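Local coordinates for inositol monophosphatase family protein (Staphylococcus aureus subsp. aureus MSSA476, PDB 4I3Y) that probably hydrolyses inositol monophosphates to free inositol and phosphate with the help of magnesium ions, a reaction inhibited by lithium, at residues Ile163-Gln168 and Phe183-Val188; Gln176-Ala181 and Glu255-Ile260; Ser21-Ile26 and Tyr125-Pro130. All coordinates share one frame; numbering follows the deposited sequence.

Contact 1: Ile163-Gln168 and Phe183-Val188; sequences ISFNAQ and FSYRLV
I163 pairs with Y185 in a parallel bridge, both side chains lying on one face of the sheet. The bridge is closed by two backbone bonds, I163 N to S184 O at 2.9 Å and R186 N to I163 O at 3.1 Å. At S164 the strand runs on past R186: S164 CA makes a CH···O contact with R186 O at 3.2 Å, while the hydroxyl OG is bonded to D194 and H206, beyond the two segments. At F165 the ring folds back against Y185. Its chi1 of 58° sets CG between the backbone N and the carbonyl carbon and turns the ring's face toward the edge of Y185. The two rings form a T-shaped pair, centroids 5.0 Å apart and planes at 64°, with Y185 CE1 over the centre of the F165 ring. Next to CE1 on the same edge, the tyrosine hydroxyl reaches the main chain of the same phenylalanine: Y185 OH donates to F165 O at 2.6 Å, almost straight along the C=O axis. N166 OD1 takes the N-H of Q168, an Asx turn. At A167 one water joins the loop to the tyrosine, accepting from A167 N at 2.7 Å and donating to Y185 OH. R186 points its guanidinium away and bonds N101 of the second subunit. The hydroxyl of Y185 thus gives one bond and receives another; the two satisfy a buried polar group, pin the tip of the side chain and tie the loop after strand 162-164 to the neighbouring strand 184-185, while the T-shaped pair restrains the ring plane.

Contact 2: Gln176-Ala181 and Glu255-Ile260; sequences QDLFDA and ETVLKI
I260 fills the gap between helix 172-181 and helix 254-262, and both of its branches touch the facing helix. CD1 comes up against A181 CB at 3.5 Å, where the small methyl side chain lets the isoleucine tip approach closely. The other branch, CG2, sits against D177 CB at 3.6 Å and L178 CD2 at 3.8 Å. A chi1 of -66° sends CG1, and with it CD1, toward A181, while CG2 faces D177 and L178; the side chain forks across one turn of the facing helix. L178 starts off along the flank of its helix, but its CD2 methyl turns in to meet I260. The groups that meet here are apolar, and L178, V257 and I260 are buried: L178 also packs on F165, and V257 on I247 of strand 246-249, while L158 lies against A181 and V257.

Away from this cluster the packing slackens. L178 CD2 approaches V257 CG1 only to 4.3 Å. D177 belongs to both parts, its CB in the tight packing and the residue as a whole partly exposed, whereas D180 on the one helix and E255 and K259 on the other are exposed. No hydrogen bond spans the two segments; between them the contact is side-chain packing. Their axes come within 10.3 Å and run nearly antiparallel, at 152°. Such an arrangement is typical of neighbouring helices lying on one face of a sheet, here the mixed sheet of strands 162-164, 184-185, 205-208, 229-232 and 246-249 in the alpha/beta layers of the inositol monophosphatase fold.

Contact 3: Ser21-Ile26 and Tyr125-Pro130; sequences SWLKQI and YVYDYP
Y127 reaches from strand 120-128 up to helix 12-35, which lies over the sheet. Its CB leaves the strand toward the helix, and chi1 of -171° puts CG beside the carbonyl carbon, with the ring extended toward the helix backbone. Along one side of the ring, CD2 lies 4.3 Å from L23 CG, and CE2 then comes to 3.7 Å from L23 O. At the same CE2, I26 CG2 meets the ring edge near its plane. One face is covered by the backbone of Y129, whose CA sits over the ring centre. At the tip, OH accepts a hydrogen bond from K24 NZ at 2.8 Å and is also bonded to D27. K24 begins on the far side of its helix and returns by bends at chi2 and chi3, crossing the tyrosine at about a right angle. Two residues earlier on the strand, Y125 packs CD1 against L23 CD2 at 4.0 Å, its own hydroxyl bonded to D16. Helix and strand run almost parallel, their axes 10.4 Å apart at 17°. This is the helix-on-sheet packing of an alpha/beta layer, as in the inositol monophosphatase fold.

Contact 3 closes in the chain before contact 1 opens and lies in the layer of the seven-stranded sheet, under helix 12-35. Contacts 1 and 2 belong to the five-stranded sheet, their segments alternating along the chain. Helix 172-181 connects strands 162-164 and 184-185 in a beta-alpha-beta unit; its L178 packs on I163 and F165 of contact 1 and on I260 and V257 of contact 2, while F179 meets Y185 and F165. Their centres are 12 Å apart. Contact 3 is centred about 26 Å from contact 1 and 34 Å from contact 2, across the chain's centre from the latter. Contacts 1 and 2 both touch the second subunit, consistent with a place at the dimer interface.

Contact 1: Ile163-Gln168 and Phe183-Val188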
loop_
_atom_site.group_PDB
_atom_site.type_symbol
_atom_site.label_atom_id
_atom_site.label_comp_id
_atom_site.label_asym_id
_atom_site.label_seq_id
_atom_site.Cartn_x
_atom_site.Cartn_y
_atom_site.Cartn_z
ATOM N N ILE A 163 -4.961 1.645 -11.058
ATOM C CA ILE A 163 -3.957 2.690 -11.302
ATOM C C ILE A 163 -3.634 3.470 -10.081
ATOM O O ILE A 163 -4.401 3.469 -9.112
ATOM C CB ILE A 163 -4.312 3.694 -12.402
ATOM C CG1 ILE A 163 -5.647 4.376 -12.161
ATOM C CG2 ILE A 163 -4.258 3.022 -13.757
ATOM C CD1 ILE A 163 -5.749 5.458 -13.238
ATOM N N SER A 164 -2.497 4.155 -10.146
ATOM C CA SER A 164 -1.948 4.836 -9.004
ATOM C C SER A 164 -1.408 6.202 -9.420
ATOM O O SER A 164 -0.724 6.356 -10.472
ATOM C CB SER A 164 -0.823 3.935 -8.470
ATOM O OG SER A 164 0.198 4.629 -7.805
ATOM N N PHE A 165 -1.699 7.211 -8.604
ATOM C CA PHE A 165 -1.253 8.570 -8.889
ATOM C C PHE A 165 -1.637 9.399 -7.684
ATOM O O PHE A 165 -2.444 8.931 -6.830
ATOM C CB PHE A 165 -1.902 9.141 -10.183
ATOM C CG PHE A 165 -3.424 9.167 -10.155
ATOM C CD1 PHE A 165 -4.114 10.280 -9.658
ATOM C CD2 PHE A 165 -4.159 8.104 -10.662
ATOM C CE1 PHE A 165 -5.509 10.310 -9.625
ATOM C CE2 PHE A 165 -5.562 8.121 -10.637
ATOM C CZ PHE A 165 -6.229 9.216 -10.088
ATOM N N ASN A 166 -1.038 10.594 -7.594
ATOM C CA ASN A 166 -1.331 11.548 -6.509
ATOM C C ASN A 166 -2.547 12.352 -6.959
ATOM O O ASN A 166 -2.469 13.216 -7.847
ATOM C CB ASN A 166 -0.110 12.430 -6.209
ATOM C CG ASN A 166 -0.369 13.465 -5.110
ATOM O OD1 ASN A 166 -1.468 13.583 -4.578
ATOM N ND2 ASN A 166 0.662 14.212 -4.764
ATOM N N ALA A 167 -3.685 12.032 -6.360
ATOM C CA ALA A 167 -4.965 12.642 -6.767
ATOM C C ALA A 167 -5.102 14.082 -6.194
ATOM O O ALA A 167 -6.107 14.778 -6.465
ATOM C CB ALA A 167 -6.109 11.775 -6.279
ATOM N N GLN A 168 -4.137 14.516 -5.382
ATOM C CA GLN A 168 -4.281 15.808 -4.670
ATOM C C GLN A 168 -3.668 16.908 -5.474
ATOM O O GLN A 168 -3.794 18.062 -5.140
ATOM C CB GLN A 168 -3.584 15.819 -3.312
ATOM C CG GLN A 168 -3.911 14.638 -2.444
ATOM C CD GLN A 168 -3.316 14.745 -1.058
ATOM O OE1 GLN A 168 -2.791 13.783 -0.522
ATOM N NE2 GLN A 168 -3.373 15.919 -0.499
ATOM N N PHE A 183 -9.898 -0.098 -13.352
ATOM C CA PHE A 183 -10.660 -1.104 -12.602
ATOM C C PHE A 183 -10.844 -0.579 -11.168
ATOM O O PHE A 183 -11.965 -0.626 -10.614
ATOM C CB PHE A 183 -9.958 -2.481 -12.638
ATOM C CG PHE A 183 -10.668 -3.532 -11.861
ATOM C CD1 PHE A 183 -11.598 -4.376 -12.496
ATOM C CD2 PHE A 183 -10.432 -3.664 -10.481
ATOM C CE1 PHE A 183 -12.308 -5.328 -11.782
ATOM C CE2 PHE A 183 -11.143 -4.608 -9.748
ATOM C CZ PHE A 183 -12.065 -5.439 -10.398
ATOM N N SER A 184 -9.749 -0.075 -10.601
ATOM C CA SER A 184 -9.767 0.628 -9.263
ATOM C C SER A 184 -8.526 1.528 -9.091
ATOM O O SER A 184 -7.652 1.610 -9.972
ATOM C CB SER A 184 -9.897 -0.374 -8.112
ATOM O OG SER A 184 -10.376 0.180 -6.884
ATOM N N TYR A 185 -8.459 2.197 -7.953
ATOM C CA TYR A 185 -7.358 3.107 -7.630
ATOM C C TYR A 185 -6.707 2.672 -6.317
ATOM O O TYR A 185 -7.413 2.341 -5.355
ATOM C CB TYR A 185 -7.907 4.532 -7.441
ATOM C CG TYR A 185 -6.973 5.525 -6.802
ATOM C CD1 TYR A 185 -6.063 6.225 -7.570
ATOM C CD2 TYR A 185 -7.012 5.781 -5.423
ATOM C CE1 TYR A 185 -5.199 7.145 -7.004
ATOM C CE2 TYR A 185 -6.104 6.679 -4.830
ATOM C CZ TYR A 185 -5.210 7.382 -5.628
ATOM O OH TYR A 185 -4.327 8.371 -5.102
ATOM N N ARG A 186 -5.383 2.773 -6.266
ATOM C CA ARG A 186 -4.618 2.402 -5.116
ATOM C C ARG A 186 -3.458 3.430 -5.038
ATOM O O ARG A 186 -3.058 4.032 -6.062
ATOM C CB ARG A 186 -4.204 0.865 -5.182
ATOM C CG ARG A 186 -4.899 0.058 -4.032
ATOM C CD ARG A 186 -5.614 -1.273 -4.239
ATOM N NE ARG A 186 -6.886 -0.778 -4.382
ATOM C CZ ARG A 186 -8.062 -1.315 -4.591
ATOM N NH1 ARG A 186 -8.383 -2.598 -4.609
ATOM N NH2 ARG A 186 -8.949 -0.389 -4.841
ATOM N N LEU A 187 -2.906 3.643 -3.848
ATOM C CA LEU A 187 -1.654 4.410 -3.761
ATOM C C LEU A 187 -0.756 3.917 -2.680
ATOM O O LEU A 187 -1.119 3.969 -1.477
ATOM C CB LEU A 187 -1.919 5.908 -3.620
ATOM C CG LEU A 187 -0.716 6.859 -3.466
ATOM C CD1 LEU A 187 0.184 6.933 -4.717
ATOM C CD2 LEU A 187 -1.244 8.249 -3.233
ATOM N N VAL A 188 0.440 3.484 -3.055
ATOM C CA VAL A 188 1.484 3.151 -2.028
ATOM C C VAL A 188 2.128 4.456 -1.452
ATOM O O VAL A 188 2.375 4.564 -0.234
ATOM C CB VAL A 188 2.591 2.235 -2.626
ATOM C CG1 VAL A 188 3.608 1.861 -1.577
ATOM C CG2 VAL A 188 1.989 0.954 -3.258
HETATM O O HOH W 1 -3.832 10.816 -3.917
#

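Contact 2: Gln176-Ala181 and Glu255-Ile260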
loop_
_atom_site.group_PDB
_atom_site.type_symbol
_atom_site.label_atom_id
_atom_site.label_comp_id
_atom_site.label_asym_id
_atom_site.label_seq_id
_atom_site.Cartn_x
_atom_site.Cartn_y
_atom_site.Cartn_z
ATOM N N GLN A 176 -11.397 12.196 -11.702
ATOM C CA GLN A 176 -12.636 11.431 -11.945
ATOM C C GLN A 176 -12.536 10.564 -13.226
ATOM O O GLN A 176 -12.900 9.357 -13.229
ATOM C CB GLN A 176 -13.855 12.365 -11.918
ATOM C CG GLN A 176 -15.233 11.646 -11.918
ATOM C CD GLN A 176 -15.487 10.782 -10.690
ATOM O OE1 GLN A 176 -15.499 9.557 -10.786
ATOM N NE2 GLN A 176 -15.688 11.391 -9.553
ATOM N N ASP A 177 -11.971 11.114 -14.299
ATOM C CA ASP A 177 -11.901 10.355 -15.539
ATOM C C ASP A 177 -10.993 9.144 -15.398
ATOM O O ASP A 177 -11.282 8.083 -15.999
ATOM C CB ASP A 177 -11.493 11.195 -16.750
ATOM C CG ASP A 177 -12.517 12.280 -17.075
ATOM O OD1 ASP A 177 -13.709 12.090 -16.719
ATOM O OD2 ASP A 177 -12.104 13.335 -17.661
ATOM N N LEU A 178 -9.920 9.289 -14.613
ATOM C CA LEU A 178 -8.980 8.173 -14.381
ATOM C C LEU A 178 -9.659 7.091 -13.523
ATOM O O LEU A 178 -9.532 5.885 -13.810
ATOM C CB LEU A 178 -7.707 8.713 -13.702
ATOM C CG LEU A 178 -6.805 9.639 -14.547
ATOM C CD1 LEU A 178 -5.785 10.379 -13.685
ATOM C CD2 LEU A 178 -6.078 8.796 -15.567
ATOM N N PHE A 179 -10.328 7.500 -12.439
ATOM C CA PHE A 179 -11.244 6.599 -11.670
ATOM C C PHE A 179 -12.224 5.802 -12.562
ATOM O O PHE A 179 -12.285 4.570 -12.508
ATOM C CB PHE A 179 -12.080 7.414 -10.676
ATOM C CG PHE A 179 -11.301 7.975 -9.454
ATOM C CD1 PHE A 179 -10.017 7.600 -9.165
ATOM C CD2 PHE A 179 -11.944 8.855 -8.583
ATOM C CE1 PHE A 179 -9.336 8.118 -8.071
ATOM C CE2 PHE A 179 -11.308 9.368 -7.470
ATOM C CZ PHE A 179 -9.971 8.992 -7.197
ATOM N N ASP A 180 -13.039 6.497 -13.360
ATOM C CA ASP A 180 -14.038 5.812 -14.213
ATOM C C ASP A 180 -13.444 4.821 -15.229
ATOM O O ASP A 180 -14.046 3.792 -15.483
ATOM C CB ASP A 180 -14.910 6.810 -15.000
ATOM C CG ASP A 180 -15.669 7.782 -14.103
ATOM O OD1 ASP A 180 -15.863 7.474 -12.907
ATOM O OD2 ASP A 180 -16.038 8.881 -14.598
ATOM N N ALA A 181 -12.299 5.140 -15.826
ATOM C CA ALA A 181 -11.746 4.300 -16.880
ATOM C C ALA A 181 -10.886 3.132 -16.385
ATOM O O ALA A 181 -10.562 2.274 -17.169
ATOM C CB ALA A 181 -10.936 5.136 -17.834
ATOM N N GLU A 255 -1.517 4.350 -23.726
ATOM C CA GLU A 255 -2.113 5.377 -24.593
ATOM C C GLU A 255 -3.438 5.866 -23.989
ATOM O O GLU A 255 -3.716 7.059 -23.988
ATOM C CB GLU A 255 -2.291 4.840 -26.019
ATOM C CG GLU A 255 -1.939 5.870 -27.108
ATOM C CD GLU A 255 -2.710 5.625 -28.430
ATOM O OE1 GLU A 255 -3.506 4.650 -28.520
ATOM O OE2 GLU A 255 -2.542 6.417 -29.388
ATOM N N THR A 256 -4.228 4.942 -23.450
ATOM C CA THR A 256 -5.528 5.320 -22.937
ATOM C C THR A 256 -5.299 6.290 -21.764
ATOM O O THR A 256 -6.013 7.286 -21.657
ATOM C CB THR A 256 -6.346 4.105 -22.452
ATOM O OG1 THR A 256 -6.550 3.173 -23.522
ATOM C CG2 THR A 256 -7.695 4.498 -21.789
ATOM N N VAL A 257 -4.296 6.025 -20.905
ATOM C CA VAL A 257 -4.055 6.877 -19.737
ATOM C C VAL A 257 -3.596 8.246 -20.169
ATOM O O VAL A 257 -3.984 9.247 -19.587
ATOM C CB VAL A 257 -2.991 6.265 -18.781
ATOM C CG1 VAL A 257 -2.706 7.249 -17.657
ATOM C CG2 VAL A 257 -3.508 4.928 -18.194
ATOM N N LEU A 258 -2.708 8.292 -21.179
ATOM C CA LEU A 258 -2.176 9.584 -21.636
ATOM C C LEU A 258 -3.269 10.421 -22.281
ATOM O O LEU A 258 -3.291 11.678 -22.159
ATOM C CB LEU A 258 -1.061 9.410 -22.696
ATOM C CG LEU A 258 0.322 8.995 -22.203
ATOM C CD1 LEU A 258 1.368 9.175 -23.330
ATOM C CD2 LEU A 258 0.720 9.850 -21.019
ATOM N N LYS A 259 -4.154 9.755 -23.003
ATOM C CA LYS A 259 -5.217 10.506 -23.655
ATOM C C LYS A 259 -6.206 11.074 -22.598
ATOM O O LYS A 259 -6.590 12.237 -22.680
ATOM C CB LYS A 259 -5.855 9.713 -24.797
ATOM C CG LYS A 259 -7.024 8.875 -24.363
ATOM C CD LYS A 259 -8.248 9.071 -25.283
ATOM C CE LYS A 259 -9.111 7.787 -25.296
ATOM N NZ LYS A 259 -9.387 7.326 -23.902
ATOM N N ILE A 260 -6.560 10.292 -21.579
ATOM C CA ILE A 260 -7.320 10.852 -20.412
ATOM C C ILE A 260 -6.621 12.059 -19.747
ATOM O O ILE A 260 -7.246 13.062 -19.405
ATOM C CB ILE A 260 -7.618 9.794 -19.339
ATOM C CG1 ILE A 260 -8.573 8.753 -19.874
ATOM C CG2 ILE A 260 -8.306 10.405 -18.127
ATOM C CD1 ILE A 260 -8.599 7.483 -19.021
#

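Contact 3: Ser21-Ile26 and Tyr125-Pro130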
loop_
_atom_site.group_PDB
_atom_site.type_symbol
_atom_site.label_atom_id
_atom_site.label_comp_id
_atom_site.label_asym_id
_atom_site.label_seq_id
_atom_site.Cartn_x
_atom_site.Cartn_y
_atom_site.Cartn_z
ATOM N N SER A 21 25.724 -5.694 -2.282
ATOM C CA SER A 21 26.354 -5.927 -0.976
ATOM C C SER A 21 26.272 -4.670 -0.024
ATOM O O SER A 21 25.931 -4.764 1.194
ATOM C CB SER A 21 27.779 -6.438 -1.242
ATOM O OG SER A 21 28.420 -6.578 -0.010
ATOM N N TRP A 22 26.512 -3.480 -0.590
ATOM C CA TRP A 22 26.388 -2.240 0.186
ATOM C C TRP A 22 24.913 -2.039 0.616
ATOM O O TRP A 22 24.667 -1.679 1.726
ATOM C CB TRP A 22 26.901 -1.017 -0.592
ATOM C CG TRP A 22 26.737 0.278 0.166
ATOM C CD1 TRP A 22 27.616 0.817 1.057
ATOM C CD2 TRP A 22 25.630 1.213 0.084
ATOM N NE1 TRP A 22 27.159 2.021 1.515
ATOM C CE2 TRP A 22 25.937 2.291 0.962
ATOM C CE3 TRP A 22 24.412 1.231 -0.623
ATOM C CZ2 TRP A 22 25.081 3.365 1.168
ATOM C CZ3 TRP A 22 23.544 2.311 -0.413
ATOM C CH2 TRP A 22 23.901 3.379 0.478
ATOM N N LEU A 23 23.971 -2.316 -0.287
ATOM C CA LEU A 23 22.534 -2.202 -0.001
ATOM C C LEU A 23 22.095 -3.143 1.089
ATOM O O LEU A 23 21.509 -2.714 2.090
ATOM C CB LEU A 23 21.740 -2.474 -1.255
ATOM C CG LEU A 23 20.928 -1.452 -2.035
ATOM C CD1 LEU A 23 21.154 0.035 -1.716
ATOM C CD2 LEU A 23 20.944 -1.745 -3.517
ATOM N N LYS A 24 22.414 -4.432 0.929
ATOM C CA LYS A 24 22.079 -5.399 1.956
ATOM C C LYS A 24 22.739 -5.114 3.302
ATOM O O LYS A 24 22.156 -5.389 4.351
ATOM C CB LYS A 24 22.316 -6.854 1.486
ATOM C CG LYS A 24 21.394 -7.303 0.345
ATOM C CD LYS A 24 19.884 -7.275 0.673
ATOM C CE LYS A 24 19.408 -8.020 1.945
ATOM N NZ LYS A 24 17.941 -7.675 2.213
ATOM N N GLN A 25 23.913 -4.514 3.323
ATOM C CA GLN A 25 24.496 -4.179 4.647
ATOM C C GLN A 25 23.989 -2.842 5.264
ATOM O O GLN A 25 24.310 -2.483 6.401
ATOM C CB GLN A 25 26.001 -4.193 4.541
ATOM C CG GLN A 25 26.564 -3.077 3.699
ATOM C CD GLN A 25 26.748 -1.811 4.524
ATOM O OE1 GLN A 25 27.119 -1.896 5.713
ATOM N NE2 GLN A 25 26.454 -0.616 3.911
ATOM N N ILE A 26 23.174 -2.103 4.517
ATOM C CA ILE A 26 22.438 -0.989 5.093
ATOM C C ILE A 26 21.273 -1.516 6.051
ATOM O O ILE A 26 20.833 -0.789 6.897
ATOM C CB ILE A 26 21.951 -0.025 3.958
ATOM C CG1 ILE A 26 22.153 1.447 4.328
ATOM C CG2 ILE A 26 20.511 -0.314 3.579
ATOM C CD1 ILE A 26 23.564 1.942 4.134
ATOM N N TYR A 125 18.358 -0.017 -9.135
ATOM C CA TYR A 125 18.045 -0.625 -7.877
ATOM C C TYR A 125 16.898 0.122 -7.214
ATOM O O TYR A 125 16.962 1.365 -7.119
ATOM C CB TYR A 125 19.267 -0.548 -6.903
ATOM C CG TYR A 125 20.473 -1.263 -7.464
ATOM C CD1 TYR A 125 20.600 -2.656 -7.347
ATOM C CD2 TYR A 125 21.420 -0.566 -8.208
ATOM C CE1 TYR A 125 21.678 -3.323 -7.926
ATOM C CE2 TYR A 125 22.458 -1.204 -8.837
ATOM C CZ TYR A 125 22.605 -2.576 -8.657
ATOM O OH TYR A 125 23.665 -3.162 -9.222
ATOM N N VAL A 126 15.907 -0.655 -6.721
ATOM C CA VAL A 126 14.841 -0.178 -5.837
ATOM C C VAL A 126 14.772 -1.103 -4.630
ATOM O O VAL A 126 14.325 -2.264 -4.727
ATOM C CB VAL A 126 13.460 -0.065 -6.504
ATOM C CG1 VAL A 126 12.458 0.501 -5.477
ATOM C CG2 VAL A 126 13.516 0.852 -7.740
ATOM N N TYR A 127 15.237 -0.591 -3.494
ATOM C CA TYR A 127 15.288 -1.442 -2.302
ATOM C C TYR A 127 14.133 -1.135 -1.414
ATOM O O TYR A 127 14.171 -0.106 -0.676
ATOM C CB TYR A 127 16.618 -1.279 -1.501
ATOM C CG TYR A 127 16.804 -2.299 -0.380
ATOM C CD1 TYR A 127 16.125 -3.533 -0.390
ATOM C CD2 TYR A 127 17.702 -2.041 0.688
ATOM C CE1 TYR A 127 16.290 -4.448 0.632
ATOM C CE2 TYR A 127 17.869 -2.950 1.742
ATOM C CZ TYR A 127 17.169 -4.136 1.696
ATOM O OH TYR A 127 17.348 -5.020 2.696
ATOM N N ASP A 128 13.150 -2.036 -1.434
ATOM C CA ASP A 128 12.019 -1.950 -0.503
ATOM C C ASP A 128 12.498 -2.481 0.836
ATOM O O ASP A 128 12.420 -3.690 1.096
ATOM C CB ASP A 128 10.896 -2.786 -1.066
ATOM C CG ASP A 128 9.654 -2.816 -0.184
ATOM O OD1 ASP A 128 9.672 -2.414 0.955
ATOM O OD2 ASP A 128 8.649 -3.304 -0.668
ATOM N N TYR A 129 13.049 -1.585 1.655
ATOM C CA TYR A 129 13.749 -2.025 2.846
ATOM C C TYR A 129 12.750 -2.588 3.893
ATOM O O TYR A 129 13.031 -3.628 4.499
ATOM C CB TYR A 129 14.647 -0.939 3.440
ATOM C CG TYR A 129 14.993 -1.241 4.885
ATOM C CD1 TYR A 129 15.991 -2.167 5.194
ATOM C CD2 TYR A 129 14.279 -0.680 5.917
ATOM C CE1 TYR A 129 16.279 -2.493 6.496
ATOM C CE2 TYR A 129 14.557 -0.993 7.224
ATOM C CZ TYR A 129 15.574 -1.906 7.481
ATOM O OH TYR A 129 15.848 -2.284 8.736
ATOM N N PRO A 130 11.583 -1.934 4.093
ATOM C CA PRO A 130 10.667 -2.473 5.141
ATOM C C PRO A 130 10.300 -3.942 4.877
ATOM O O PRO A 130 10.046 -4.712 5.832
ATOM C CB PRO A 130 9.429 -1.565 5.041
ATOM C CG PRO A 130 10.013 -0.262 4.513
ATOM C CD PRO A 130 11.033 -0.701 3.484
#